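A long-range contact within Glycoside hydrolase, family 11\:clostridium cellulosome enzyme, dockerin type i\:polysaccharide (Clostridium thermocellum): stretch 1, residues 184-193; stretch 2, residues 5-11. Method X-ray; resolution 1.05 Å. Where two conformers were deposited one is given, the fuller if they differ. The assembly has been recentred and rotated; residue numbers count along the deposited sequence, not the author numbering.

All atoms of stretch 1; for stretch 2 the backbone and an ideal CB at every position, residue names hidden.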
# COMPACT_ATOMS: atom_id res chain seq x y z
N THR A 184 7.86 3.27 6.07
CA THR A 184 7.31 3.36 4.71
C THR A 184 8.09 2.42 3.79
O THR A 184 9.16 1.93 4.15
CB THR A 184 7.39 4.78 4.15
OG1 THR A 184 8.76 5.11 3.96
CG2 THR A 184 6.67 5.82 5.03
N LEU A 185 7.59 2.19 2.57
CA LEU A 185 8.34 1.36 1.61
C LEU A 185 9.69 1.98 1.30
O LEU A 185 10.70 1.27 1.27
CB LEU A 185 7.54 1.13 0.32
CG LEU A 185 6.33 0.20 0.48
CD1 LEU A 185 5.55 0.13 -0.86
CD2 LEU A 185 6.75 -1.18 0.88
N THR A 186 9.74 3.27 1.06
CA THR A 186 11.02 3.91 0.75
C THR A 186 11.98 3.72 1.91
O THR A 186 13.17 3.43 1.70
CB THR A 186 10.85 5.41 0.38
OG1 THR A 186 10.30 5.50 -0.95
CG2 THR A 186 12.13 6.21 0.43
N GLU A 187 11.50 3.91 3.14
CA GLU A 187 12.34 3.75 4.30
C GLU A 187 12.82 2.32 4.45
O GLU A 187 13.98 2.06 4.82
CB GLU A 187 11.60 4.20 5.54
CG GLU A 187 11.40 5.68 5.69
CD GLU A 187 10.33 6.11 6.72
OE1 GLU A 187 9.61 5.25 7.35
OE2 GLU A 187 10.15 7.39 6.88
N LEU A 188 11.94 1.34 4.19
CA LEU A 188 12.32 -0.06 4.29
C LEU A 188 13.52 -0.37 3.38
O LEU A 188 14.50 -0.97 3.80
CB LEU A 188 11.13 -0.95 3.94
CG LEU A 188 11.39 -2.44 3.99
CD1 LEU A 188 11.88 -2.87 5.39
CD2 LEU A 188 10.13 -3.26 3.58
N PHE A 189 13.42 0.02 2.12
CA PHE A 189 14.52 -0.18 1.19
C PHE A 189 15.78 0.53 1.69
O PHE A 189 16.87 -0.03 1.73
CB PHE A 189 14.17 0.32 -0.20
CG PHE A 189 13.37 -0.70 -1.03
CD1 PHE A 189 12.06 -1.00 -0.72
CD2 PHE A 189 13.97 -1.33 -2.10
CE1 PHE A 189 11.36 -1.95 -1.54
CE2 PHE A 189 13.29 -2.22 -2.90
CZ PHE A 189 12.01 -2.54 -2.59
N THR A 190 15.65 1.81 2.03
CA THR A 190 16.81 2.64 2.39
C THR A 190 17.52 2.06 3.62
O THR A 190 18.75 1.95 3.65
CB THR A 190 16.35 4.07 2.58
OG1 THR A 190 15.71 4.60 1.40
CG2 THR A 190 17.50 4.99 2.87
N LEU A 191 16.76 1.73 4.65
CA LEU A 191 17.36 1.27 5.90
C LEU A 191 18.00 -0.09 5.76
O LEU A 191 18.90 -0.46 6.55
CB LEU A 191 16.30 1.22 7.02
CG LEU A 191 15.80 2.57 7.47
CD1 LEU A 191 14.47 2.41 8.22
CD2 LEU A 191 16.81 3.28 8.36
N LYS A 192 17.56 -0.88 4.79
CA LYS A 192 18.12 -2.19 4.46
C LYS A 192 19.25 -2.11 3.42
O LYS A 192 19.88 -3.12 3.11
CB LYS A 192 17.01 -3.12 3.92
CG LYS A 192 15.92 -3.47 4.86
CD LYS A 192 16.33 -4.39 5.91
CE LYS A 192 15.11 -4.97 6.71
NZ LYS A 192 15.71 -5.71 7.82
N GLY A 193 19.51 -0.93 2.89
CA GLY A 193 20.58 -0.74 1.91
C GLY A 193 20.26 -1.32 0.53
O GLY A 193 21.18 -1.64 -0.22
N UNK A 5 14.40 -4.85 13.59
CA UNK A 5 13.43 -5.57 12.75
C UNK A 5 12.42 -4.60 12.19
O UNK A 5 11.84 -3.83 12.92
CB UNK A 5 12.72 -6.67 13.54
N UNK A 6 12.25 -4.64 10.88
CA UNK A 6 11.43 -3.63 10.18
C UNK A 6 10.27 -4.28 9.45
O UNK A 6 10.43 -5.34 8.88
CB UNK A 6 12.28 -2.83 9.19
N UNK A 7 9.09 -3.66 9.47
CA UNK A 7 7.99 -4.05 8.56
C UNK A 7 7.41 -2.81 7.94
O UNK A 7 7.51 -1.70 8.48
CB UNK A 7 6.90 -4.84 9.29
N UNK A 8 6.73 -3.03 6.82
CA UNK A 8 6.03 -1.97 6.11
C UNK A 8 4.54 -2.29 6.05
O UNK A 8 4.13 -3.20 5.34
CB UNK A 8 6.60 -1.79 4.70
N UNK A 9 3.76 -1.48 6.71
CA UNK A 9 2.35 -1.61 6.71
C UNK A 9 1.83 -0.84 5.47
O UNK A 9 2.15 0.35 5.31
CB UNK A 9 1.75 -1.09 8.02
N UNK A 10 1.07 -1.50 4.57
CA UNK A 10 0.63 -0.90 3.33
C UNK A 10 -0.87 -1.15 3.13
O UNK A 10 -1.42 -2.14 3.63
CB UNK A 10 1.44 -1.45 2.15
N UNK A 11 -1.53 -0.20 2.45
CA UNK A 11 -2.99 -0.19 2.34
C UNK A 11 -3.40 0.09 0.91
O UNK A 11 -3.04 1.11 0.35
CB UNK A 11 -3.60 0.85 3.28

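Stretch 1 is largely a short helix that begins at Leu185, and stretch 2 runs past it as a nearly antiparallel strand, their directions 163° apart and their axes 8.3 Å apart at the closest. The helix side that meets the strand is built from Leu185, Leu188 and Leu191, with Lys192 further along. In the extended backbone successive side chains alternate, so every second position of stretch 2 should face the helix.

At position 5 the CA-to-CB bond points away from stretch 1, and no atom of the helix lies within 5.5 Å of the ideal CB. The helix therefore sets no requirement here, and a polar or charged side chain would do as well as any. The deposited residue is Lys5, whose NZ is hydrogen-bonded elsewhere in the structure.

Position 6 is different. Its CB points toward the helix and, in its ideal place, lies 3.8 Å from Leu188 CD1 and 4.3 Å from Lys192 CE. Leu191 is close by, so the surroundings are mainly hydrocarbon, with the Lys192 ammonium group at the edge, its NZ about 4.7 Å from the ideal CB. An acidic or polar side chain is conceivable, though an apolar one makes best use of the leucines. The extended backbone (phi/psi -120/140) accepts branched and unbranched apolar residues alike; leucine, isoleucine, valine or methionine would be reasonable. The residue is Leu6, with chi1 m and chi2 t. Its CB packs 3.8 Å from Leu188 CD1, while its CD1 reaches Leu191 CB at 3.7 Å and also lies 4.1 Å from Lys192 CE. The aliphatic part of the lysine thus extends the apolar surface beyond the leucines. Leu6 has the largest area covered by the helix of any residue in stretch 2.

Position 7 turns away again, with nothing of stretch 1 near its CB. Its extended backbone suits a beta-branched residue, though many others would fit; it is Val7.

Position 8 also points toward the helix, and methyls of two leucines meet its ideal CB, which stands 3.9 Å from Leu185 CD2, 4.0 Å from Leu188 CD2 and 4.5 Å from Thr184 O. A small side chain is the natural choice. Alanine fits, and serine or glycine would also be small enough; the deposited residue is Ala8, whose single methyl packs against both leucines at those distances.

Position 9 faces away, and stretch 1 says little about it beyond permitting a residue suited to a strand. It is Leu9.

At position 10 the CB points toward the helix once more, but Leu185 CD1 is 5.3 Å from it, leaving room for a few more atoms. Valine, threonine or isoleucine would suit this gap and the extended backbone. The residue is Thr10, with chi1 p: CG2 meets Leu185 CD2 at 4.1 Å, and OG1 is hydrogen-bonded elsewhere.

Position 11 lies out of reach of the helix, so its identity cannot be inferred from stretch 1; it is Phe11. No hydrogen bond links the two stretches, and the contact rests on apolar packing.

Stretch 2, residues 5-11: KLVALTF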
# COMPACT_ATOMS: atom_id res chain seq x y z
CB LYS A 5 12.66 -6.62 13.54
CG LYS A 5 13.44 -7.84 13.94
CD LYS A 5 12.51 -8.94 14.39
CE LYS A 5 11.76 -8.51 15.61
NZ LYS A 5 11.94 -9.44 16.75
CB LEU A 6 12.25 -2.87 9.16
CG LEU A 6 13.49 -2.14 9.69
CD1 LEU A 6 14.24 -1.43 8.57
CD2 LEU A 6 13.15 -1.19 10.83
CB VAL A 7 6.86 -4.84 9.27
CG1 VAL A 7 7.28 -6.33 9.52
CG2 VAL A 7 6.43 -4.10 10.58
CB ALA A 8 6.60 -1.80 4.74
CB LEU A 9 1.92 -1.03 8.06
CG LEU A 9 0.43 -1.08 8.36
CD1 LEU A 9 -0.08 -2.50 8.47
CD2 LEU A 9 0.16 -0.26 9.63
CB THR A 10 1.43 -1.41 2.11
OG1 THR A 10 1.02 -2.71 1.76
CG2 THR A 10 2.94 -1.35 2.33
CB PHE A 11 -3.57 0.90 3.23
CG PHE A 11 -3.32 0.69 4.69
CD1 PHE A 11 -4.14 -0.16 5.43
CD2 PHE A 11 -2.25 1.31 5.34
CE1 PHE A 11 -3.88 -0.41 6.77
CE2 PHE A 11 -2.00 1.06 6.68
CZ PHE A 11 -2.81 0.21 7.37
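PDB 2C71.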